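Local coordinates for polyhedrin (Orgyia pseudotsugata cypovirus 5, PDB 5A8U), which forms the major component of virus occlusion bodies, crystalline polyhedra that protect the virus outside its host until insect larvae ingest them, at residues Ile30-Val35 and Met110-Gln115; Val43-Trp48 and Pro221-Ala226; Gly56-Gln61 and Pro188-Glu193. All coordinates share one frame; numbering follows the deposited sequence.

Interaction 1 (Ile30-Val35 and Met110-Gln115); sequences INVTVV and MQFIVQ
N31, T33 and V35 face Q115, I113 and Q111 as the hydrogen-bonded pairs of an antiparallel ladder inside the larger sheet of a beta sandwich. Each pair exchanges two backbone bonds: T33 N lies 2.9 Å from I113 O, and the other five match that length. The straightest, I113 N to T33 O, makes 176° at the hydrogen; the terminal one, Q111 N to V35 O, is bent to 158°. Between these rungs the alpha carbons approach the same carbonyls, V32 CA lying 3.4 Å from I113 O.

On the N31, T33 and V35 face, polar groups find further partners. A water 2.7 Å from T33 OG1 also donates to I113 O at 3.1 Å, while N47 ND2 binds both N31 OD1 and T33 OG1. Q111 OE1 bonds to S174 OG on the next strand of the sheet, while Q111 NE2 reaches Q246 O and the Q115 amide bonds to E242 O and V244 N, tying the sheet to the C-terminal segment.

The V32, V34, F112 and V114 face is apolar and packs against strand 189-195. M110 SD rests 3.9 Å from V34 CG1. F112, with CG anti to its backbone N (chi1 178°), meets two valines through CD1 and CE1: V34 CG2 meets CD1 at the ring edge, near the plane, whereas V32 CG1 approaches CE1 obliquely, 3.5 Å away.

Interaction 2 (Val43-Trp48 and Pro221-Ala226); sequences VQVYNW and PTFSTA
V45 and T225 form a hydrogen-bonded antiparallel pair in which V45 N reaches T225 O at 2.8 Å, with 175° at the hydrogen. The return bond is longer and bent: T225 N stands 3.2 Å from V45 O, and that oxygen also has a second donor, S224 OG, which gives its proton to V45 O at 2.8 Å. Two donors therefore grip one carbonyl, each tilted out of its plane. One rung further on, N47 N lies 2.8 Å from F223 O, and F223 N answers to N47 O.

With OG anti to its backbone N (chi1 -177°), S224 also brings the hydroxyl over one face of the Y46 ring, offset toward the rim and 3.2 Å from CE1. The same OG takes a hydrogen bond from N70 ND2. At the loop end, T222 CG2 sits over the five-membered ring of W48, 3.7 Å from its centroid and 6° off its normal, a CH-pi contact. On the other face of the sheet, V45 CG1 meets F223 CE2 at the ring edge, 4.1 Å away, and N47 CB touches F223 CB.

N59 ND2 of the second subunit binds T222 O. Strand 223-227 is the outermost of its sheet within the chain; F223 stacks on F237 of helix 230-241, and strand 30-37 flanks the far side of 43-50.

Interaction 3 (Gly56-Gln61 and Pro188-Glu193); sequences GSLNRQ and PTIGFE
R60 reaches P188 through its terminal nitrogen: NH1 lies 2.9 Å from P188 O, which sits at the edge of the guanidinium, 1° from its plane. The chain bends at chi2 and chi3, and NH2 is held separately by a salt bridge to D106.

Backbone bonds continue the contact. L58 N to I190 O measures 2.9 Å and I190 N to L58 O 3.2 Å, while F192 N meets G56 O at 3.0 Å and G56 N returns a longer bond to F192 O. Strand 53-58 is thus the antiparallel edge partner of 189-195 in the three-stranded sheet, the second layer of the sandwich. It ends at L58; N59 follows as N-cap of helix 60-63.

Packing is split between the ends and the middle. F192 CG occupies the crowded position between backbone N and carbonyl carbon (chi1 65°), and its ring lies over G56, whose CA is 4.1 Å from the centroid and 27° off the normal. L58 and I190 run side by side, pointing the same way, their CD1 atoms 4.1 Å apart. T189 CG2 touches R60 CG at 3.6 Å.

In the fold
Interactions 1 and 2 share one sheet, their centres about 10 Å apart: V34 N to Y46 O and V32 O to W48 N, both 2.8 Å, are probable hydrogen bonds joining strand 30-37 to 43-50. Interaction 3 belongs to the opposing sheet, its centre about 13 Å from each of the others. The two layers meet through side chains, with F192 CZ 3.5 Å from W48 CD2, F192 CE1 3.7 Å from V32 CG1, and I190 CD1 3.8 Å from V34 CG2. All three reach a neighbouring subunit, interaction 1 by packing of N31 and Q115 on its V145, interactions 2 and 3 also by hydrogen bonds such as Q61 NE2 of one subunit to S224 O of another.

Interaction 1 (Ile30-Val35 and Met110-Gln115)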
loop_
_atom_site.group_PDB
_atom_site.type_symbol
_atom_site.label_atom_id
_atom_site.label_comp_id
_atom_site.label_asym_id
_atom_site.label_seq_id
_atom_site.Cartn_x
_atom_site.Cartn_y
_atom_site.Cartn_z
ATOM N N ILE A 30 5.828 17.719 1.161
ATOM C CA ILE A 30 7.199 17.231 1.149
ATOM C C ILE A 30 7.216 16.120 0.106
ATOM O O ILE A 30 6.228 15.396 -0.042
ATOM C CB ILE A 30 7.659 16.696 2.549
ATOM C CG1 ILE A 30 6.669 15.683 3.127
ATOM C CG2 ILE A 30 7.869 17.857 3.544
ATOM C CD1 ILE A 30 7.224 14.910 4.357
ATOM N N ASN A 31 8.310 16.023 -0.644
ATOM C CA ASN A 31 8.417 15.054 -1.734
ATOM C C ASN A 31 9.605 14.146 -1.512
ATOM O O ASN A 31 10.673 14.589 -1.108
ATOM C CB ASN A 31 8.577 15.754 -3.081
ATOM C CG ASN A 31 7.268 16.251 -3.640
ATOM O OD1 ASN A 31 6.637 15.592 -4.459
ATOM N ND2 ASN A 31 6.845 17.430 -3.190
ATOM N N VAL A 32 9.406 12.869 -1.783
ATOM C CA VAL A 32 10.490 11.908 -1.791
ATOM C C VAL A 32 10.431 11.239 -3.148
ATOM O O VAL A 32 9.375 10.768 -3.567
ATOM C CB VAL A 32 10.325 10.873 -0.671
ATOM C CG1 VAL A 32 11.445 9.848 -0.735
ATOM C CG2 VAL A 32 10.339 11.600 0.685
ATOM N N THR A 33 11.557 11.239 -3.855
ATOM C CA THR A 33 11.630 10.624 -5.165
ATOM C C THR A 33 12.749 9.584 -5.161
ATOM O O THR A 33 13.860 9.821 -4.663
ATOM C CB THR A 33 11.854 11.663 -6.274
ATOM O OG1 THR A 33 10.852 12.680 -6.163
ATOM C CG2 THR A 33 11.735 11.021 -7.676
ATOM N N VAL A 34 12.418 8.403 -5.655
ATOM C CA VAL A 34 13.433 7.397 -5.909
ATOM C C VAL A 34 13.595 7.293 -7.409
ATOM O O VAL A 34 12.621 7.069 -8.136
ATOM C CB VAL A 34 13.020 6.029 -5.347
ATOM C CG1 VAL A 34 13.847 4.877 -5.987
ATOM C CG2 VAL A 34 13.133 6.047 -3.845
ATOM N N VAL A 35 14.822 7.494 -7.876
ATOM C CA VAL A 35 15.100 7.378 -9.299
ATOM C C VAL A 35 16.029 6.207 -9.530
ATOM O O VAL A 35 17.164 6.216 -9.066
ATOM C CB VAL A 35 15.759 8.635 -9.868
ATOM C CG1 VAL A 35 15.915 8.496 -11.379
ATOM C CG2 VAL A 35 14.913 9.854 -9.570
ATOM N N MET A 110 20.819 4.227 -7.826
ATOM C CA MET A 110 19.627 4.997 -7.518
ATOM C C MET A 110 20.021 6.390 -7.032
ATOM O O MET A 110 21.079 6.581 -6.431
ATOM C CB MET A 110 18.791 4.275 -6.464
ATOM C CG MET A 110 17.907 5.145 -5.596
ATOM S SD MET A 110 17.260 4.147 -4.224
ATOM C CE MET A 110 18.751 3.445 -3.652
ATOM N N GLN A 111 19.174 7.362 -7.339
ATOM C CA GLN A 111 19.231 8.668 -6.694
ATOM C C GLN A 111 18.007 8.775 -5.772
ATOM O O GLN A 111 16.883 8.525 -6.199
ATOM C CB GLN A 111 19.224 9.796 -7.733
ATOM C CG GLN A 111 19.460 11.146 -7.088
ATOM C CD GLN A 111 19.444 12.305 -8.063
ATOM O OE1 GLN A 111 19.448 13.465 -7.642
ATOM N NE2 GLN A 111 19.428 12.006 -9.369
ATOM N N PHE A 112 18.241 9.126 -4.512
ATOM C CA PHE A 112 17.177 9.272 -3.531
ATOM C C PHE A 112 17.117 10.768 -3.226
ATOM O O PHE A 112 18.085 11.348 -2.725
ATOM C CB PHE A 112 17.531 8.445 -2.283
ATOM C CG PHE A 112 16.524 8.554 -1.143
ATOM C CD1 PHE A 112 15.287 7.937 -1.239
ATOM C CD2 PHE A 112 16.849 9.220 0.036
ATOM C CE1 PHE A 112 14.360 8.016 -0.195
ATOM C CE2 PHE A 112 15.931 9.287 1.092
ATOM C CZ PHE A 112 14.698 8.682 0.978
ATOM N N ILE A 113 16.008 11.405 -3.588
ATOM C CA ILE A 113 15.900 12.856 -3.486
ATOM C C ILE A 113 14.785 13.229 -2.522
ATOM O O ILE A 113 13.671 12.749 -2.648
ATOM C CB ILE A 113 15.584 13.496 -4.847
ATOM C CG1 ILE A 113 16.421 12.844 -5.951
ATOM C CG2 ILE A 113 15.771 15.008 -4.777
ATOM C CD1 ILE A 113 15.992 13.245 -7.359
ATOM N N VAL A 114 15.082 14.105 -1.570
ATOM C CA VAL A 114 14.080 14.518 -0.596
ATOM C C VAL A 114 13.957 16.034 -0.670
ATOM O O VAL A 114 14.963 16.721 -0.604
ATOM C CB VAL A 114 14.497 14.118 0.835
ATOM C CG1 VAL A 114 13.427 14.546 1.844
ATOM C CG2 VAL A 114 14.737 12.600 0.925
ATOM N N GLN A 115 12.742 16.551 -0.835
ATOM C CA GLN A 115 12.550 17.994 -1.017
ATOM C C GLN A 115 11.402 18.560 -0.161
ATOM O O GLN A 115 10.356 17.932 -0.021
ATOM C CB GLN A 115 12.319 18.303 -2.506
ATOM C CG GLN A 115 11.866 19.740 -2.791
ATOM C CD GLN A 115 11.780 20.044 -4.280
ATOM O OE1 GLN A 115 12.332 19.312 -5.108
ATOM N NE2 GLN A 115 11.093 21.132 -4.627
HETATM O O HOH W 1 8.309 19.545 -1.688
HETATM O O HOH W 2 11.819 14.506 -4.405
#

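Interaction 2 (Val43-Trp48 and Pro221-Ala226)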
loop_
_atom_site.group_PDB
_atom_site.type_symbol
_atom_site.label_atom_id
_atom_site.label_comp_id
_atom_site.label_asym_id
_atom_site.label_seq_id
_atom_site.Cartn_x
_atom_site.Cartn_y
_atom_site.Cartn_z
ATOM N N VAL A 43 15.441 5.546 -16.921
ATOM C CA VAL A 43 15.290 5.868 -15.501
ATOM C C VAL A 43 13.859 5.581 -15.084
ATOM O O VAL A 43 12.913 5.913 -15.814
ATOM C CB VAL A 43 15.727 7.325 -15.136
ATOM C CG1 VAL A 43 17.241 7.482 -15.281
ATOM C CG2 VAL A 43 14.980 8.370 -15.967
ATOM N N GLN A 44 13.703 4.915 -13.940
ATOM C CA GLN A 44 12.371 4.657 -13.411
ATOM C C GLN A 44 12.175 5.510 -12.179
ATOM O O GLN A 44 13.000 5.484 -11.263
ATOM C CB GLN A 44 12.169 3.173 -13.070
ATOM C CG GLN A 44 10.718 2.864 -12.668
ATOM C CD GLN A 44 10.422 1.372 -12.599
ATOM O OE1 GLN A 44 9.266 0.967 -12.764
ATOM N NE2 GLN A 44 11.451 0.547 -12.352
ATOM N N VAL A 45 11.066 6.242 -12.161
ATOM C CA VAL A 45 10.781 7.239 -11.138
ATOM C C VAL A 45 9.619 6.798 -10.263
ATOM O O VAL A 45 8.584 6.352 -10.760
ATOM C CB VAL A 45 10.380 8.568 -11.800
ATOM C CG1 VAL A 45 9.992 9.639 -10.742
ATOM C CG2 VAL A 45 11.518 9.054 -12.734
ATOM N N TYR A 46 9.802 6.932 -8.957
ATOM C CA TYR A 46 8.711 6.830 -8.000
ATOM C C TYR A 46 8.752 8.078 -7.145
ATOM O O TYR A 46 9.792 8.398 -6.572
ATOM C CB TYR A 46 8.910 5.615 -7.087
ATOM C CG TYR A 46 8.789 4.280 -7.792
ATOM C CD1 TYR A 46 7.543 3.679 -7.965
ATOM C CD2 TYR A 46 9.915 3.635 -8.290
ATOM C CE1 TYR A 46 7.434 2.449 -8.619
ATOM C CE2 TYR A 46 9.815 2.423 -8.934
ATOM C CZ TYR A 46 8.574 1.845 -9.109
ATOM O OH TYR A 46 8.467 0.626 -9.744
ATOM N N ASN A 47 7.626 8.785 -7.071
ATOM C CA ASN A 47 7.504 10.032 -6.322
ATOM C C ASN A 47 6.355 9.965 -5.309
ATOM O O ASN A 47 5.197 9.809 -5.681
ATOM C CB ASN A 47 7.350 11.221 -7.291
ATOM C CG ASN A 47 6.922 12.509 -6.593
ATOM O OD1 ASN A 47 5.820 12.999 -6.810
ATOM N ND2 ASN A 47 7.788 13.045 -5.732
ATOM N N TRP A 48 6.708 10.032 -4.029
ATOM C CA TRP A 48 5.737 10.085 -2.927
ATOM C C TRP A 48 5.595 11.521 -2.396
ATOM O O TRP A 48 6.566 12.272 -2.364
ATOM C CB TRP A 48 6.202 9.206 -1.771
ATOM C CG TRP A 48 6.273 7.722 -2.005
ATOM C CD1 TRP A 48 5.362 6.782 -1.605
ATOM C CD2 TRP A 48 7.358 6.998 -2.603
ATOM N NE1 TRP A 48 5.804 5.520 -1.944
ATOM C CE2 TRP A 48 7.021 5.631 -2.565
ATOM C CE3 TRP A 48 8.569 7.378 -3.189
ATOM C CZ2 TRP A 48 7.860 4.642 -3.086
ATOM C CZ3 TRP A 48 9.403 6.393 -3.700
ATOM C CH2 TRP A 48 9.045 5.044 -3.645
ATOM N N PRO A 221 -1.477 10.183 -3.808
ATOM C CA PRO A 221 -1.089 9.184 -4.814
ATOM C C PRO A 221 0.418 9.187 -5.019
ATOM O O PRO A 221 1.052 10.238 -4.914
ATOM C CB PRO A 221 -1.804 9.671 -6.087
ATOM C CG PRO A 221 -1.989 11.148 -5.878
ATOM C CD PRO A 221 -2.255 11.293 -4.398
ATOM N N THR A 222 0.979 8.009 -5.286
ATOM C CA THR A 222 2.392 7.886 -5.648
ATOM C C THR A 222 2.536 7.902 -7.164
ATOM O O THR A 222 1.972 7.058 -7.857
ATOM C CB THR A 222 2.991 6.575 -5.098
ATOM O OG1 THR A 222 2.754 6.506 -3.688
ATOM C CG2 THR A 222 4.508 6.498 -5.375
ATOM N N PHE A 223 3.284 8.867 -7.676
ATOM C CA PHE A 223 3.518 8.965 -9.106
ATOM C C PHE A 223 4.622 7.998 -9.515
ATOM O O PHE A 223 5.639 7.862 -8.827
ATOM C CB PHE A 223 3.934 10.380 -9.492
ATOM C CG PHE A 223 4.463 10.480 -10.893
ATOM C CD1 PHE A 223 3.593 10.640 -11.963
ATOM C CD2 PHE A 223 5.823 10.349 -11.149
ATOM C CE1 PHE A 223 4.083 10.697 -13.270
ATOM C CE2 PHE A 223 6.313 10.414 -12.447
ATOM C CZ PHE A 223 5.445 10.593 -13.503
ATOM N N SER A 224 4.433 7.330 -10.646
ATOM C CA SER A 224 5.517 6.526 -11.160
ATOM C C SER A 224 5.472 6.433 -12.673
ATOM O O SER A 224 4.402 6.295 -13.269
ATOM C CB SER A 224 5.458 5.117 -10.565
ATOM O OG SER A 224 6.565 4.360 -11.027
ATOM N N THR A 225 6.642 6.496 -13.289
ATOM C CA THR A 225 6.751 6.166 -14.710
ATOM C C THR A 225 8.190 5.790 -14.994
ATOM O O THR A 225 9.057 5.940 -14.129
ATOM C CB THR A 225 6.334 7.341 -15.641
ATOM O OG1 THR A 225 6.146 6.833 -16.972
ATOM C CG2 THR A 225 7.396 8.431 -15.665
ATOM N N ALA A 226 8.439 5.285 -16.195
ATOM C CA ALA A 226 9.810 5.104 -16.645
ATOM C C ALA A 226 10.011 5.940 -17.894
ATOM O O ALA A 226 9.114 6.029 -18.738
ATOM C CB ALA A 226 10.102 3.642 -16.933
HETATM O O HOH W 3 3.058 12.022 -6.276
#

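Interaction 3 (Gly56-Gln61 and Pro188-Glu193)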
loop_
_atom_site.group_PDB
_atom_site.type_symbol
_atom_site.label_atom_id
_atom_site.label_comp_id
_atom_site.label_asym_id
_atom_site.label_seq_id
_atom_site.Cartn_x
_atom_site.Cartn_y
_atom_site.Cartn_z
ATOM N N GLY A 56 7.654 4.651 2.864
ATOM C CA GLY A 56 7.346 3.782 1.750
ATOM C C GLY A 56 8.450 2.764 1.568
ATOM O O GLY A 56 9.399 2.714 2.359
ATOM N N SER A 57 8.307 1.950 0.530
ATOM C CA SER A 57 9.248 0.882 0.269
ATOM C C SER A 57 9.121 0.439 -1.182
ATOM O O SER A 57 8.121 0.719 -1.839
ATOM C CB SER A 57 8.991 -0.312 1.209
ATOM O OG SER A 57 7.813 -1.034 0.841
ATOM N N LEU A 58 10.135 -0.257 -1.676
ATOM C CA LEU A 58 10.028 -0.895 -2.980
ATOM C C LEU A 58 10.626 -2.287 -2.872
ATOM O O LEU A 58 11.785 -2.432 -2.470
ATOM C CB LEU A 58 10.802 -0.115 -4.043
ATOM C CG LEU A 58 10.326 1.300 -4.348
ATOM C CD1 LEU A 58 11.364 1.988 -5.224
ATOM C CD2 LEU A 58 8.957 1.268 -5.032
ATOM N N ASN A 59 9.854 -3.314 -3.212
ATOM C CA ASN A 59 10.445 -4.648 -3.290
ATOM C C ASN A 59 11.041 -4.929 -4.674
ATOM O O ASN A 59 11.030 -4.050 -5.557
ATOM C CB ASN A 59 9.463 -5.740 -2.841
ATOM C CG ASN A 59 8.241 -5.841 -3.728
ATOM O OD1 ASN A 59 8.164 -5.209 -4.797
ATOM N ND2 ASN A 59 7.278 -6.663 -3.303
ATOM N N ARG A 60 11.587 -6.130 -4.889
ATOM C CA ARG A 60 12.286 -6.354 -6.162
ATOM C C ARG A 60 11.358 -6.211 -7.364
ATOM O O ARG A 60 11.783 -5.745 -8.433
ATOM C CB ARG A 60 13.026 -7.711 -6.210
ATOM C CG ARG A 60 14.429 -7.706 -5.570
ATOM C CD ARG A 60 15.344 -6.519 -6.010
ATOM N NE ARG A 60 15.983 -6.666 -7.326
ATOM C CZ ARG A 60 16.914 -5.826 -7.789
ATOM N NH1 ARG A 60 17.312 -4.804 -7.035
ATOM N NH2 ARG A 60 17.468 -6.005 -8.987
ATOM N N GLN A 61 10.086 -6.553 -7.191
ATOM C CA GLN A 61 9.142 -6.440 -8.305
ATOM C C GLN A 61 9.030 -5.008 -8.829
ATOM O O GLN A 61 8.792 -4.803 -10.016
ATOM C CB GLN A 61 7.755 -6.952 -7.908
ATOM C CG GLN A 61 7.648 -8.474 -7.912
ATOM C CD GLN A 61 7.971 -9.120 -6.573
ATOM O OE1 GLN A 61 8.643 -8.517 -5.739
ATOM N NE2 GLN A 61 7.525 -10.371 -6.382
ATOM N N PRO A 188 19.306 -4.606 -4.415
ATOM C CA PRO A 188 18.634 -4.161 -3.197
ATOM C C PRO A 188 17.115 -4.044 -3.282
ATOM O O PRO A 188 16.510 -3.976 -4.356
ATOM C CB PRO A 188 19.223 -2.758 -2.979
ATOM C CG PRO A 188 19.415 -2.247 -4.357
ATOM C CD PRO A 188 19.900 -3.473 -5.156
ATOM N N THR A 189 16.509 -4.057 -2.102
ATOM C CA THR A 189 15.172 -3.526 -1.919
ATOM C C THR A 189 15.279 -2.436 -0.845
ATOM O O THR A 189 16.262 -2.403 -0.098
ATOM C CB THR A 189 14.175 -4.637 -1.545
ATOM O OG1 THR A 189 14.601 -5.281 -0.342
ATOM C CG2 THR A 189 14.128 -5.687 -2.657
ATOM N N ILE A 190 14.303 -1.533 -0.777
ATOM C CA ILE A 190 14.456 -0.373 0.103
ATOM C C ILE A 190 13.211 -0.041 0.896
ATOM O O ILE A 190 12.102 -0.339 0.477
ATOM C CB ILE A 190 14.845 0.919 -0.669
ATOM C CG1 ILE A 190 13.702 1.389 -1.576
ATOM C CG2 ILE A 190 16.185 0.749 -1.411
ATOM C CD1 ILE A 190 13.989 2.727 -2.216
ATOM N N GLY A 191 13.433 0.586 2.045
ATOM C CA GLY A 191 12.395 1.258 2.804
ATOM C C GLY A 191 12.925 2.621 3.220
ATOM O O GLY A 191 14.131 2.801 3.382
ATOM N N PHE A 192 12.042 3.597 3.377
ATOM C CA PHE A 192 12.474 4.927 3.813
ATOM C C PHE A 192 11.426 5.609 4.707
ATOM O O PHE A 192 10.225 5.275 4.663
ATOM C CB PHE A 192 12.782 5.821 2.597
ATOM C CG PHE A 192 11.564 6.119 1.756
ATOM C CD1 PHE A 192 10.703 7.157 2.105
ATOM C CD2 PHE A 192 11.261 5.340 0.646
ATOM C CE1 PHE A 192 9.549 7.417 1.358
ATOM C CE2 PHE A 192 10.104 5.605 -0.108
ATOM C CZ PHE A 192 9.259 6.642 0.257
ATOM N N GLU A 193 11.896 6.556 5.518
ATOM C CA GLU A 193 11.005 7.431 6.302
ATOM C C GLU A 193 11.545 8.842 6.244
ATOM O O GLU A 193 12.731 9.058 6.453
ATOM C CB GLU A 193 10.933 6.989 7.768
ATOM C CG GLU A 193 10.573 5.519 7.947
ATOM C CD GLU A 193 10.672 5.045 9.391
ATOM O OE1 GLU A 193 11.251 5.779 10.232
ATOM O OE2 GLU A 193 10.162 3.943 9.687
#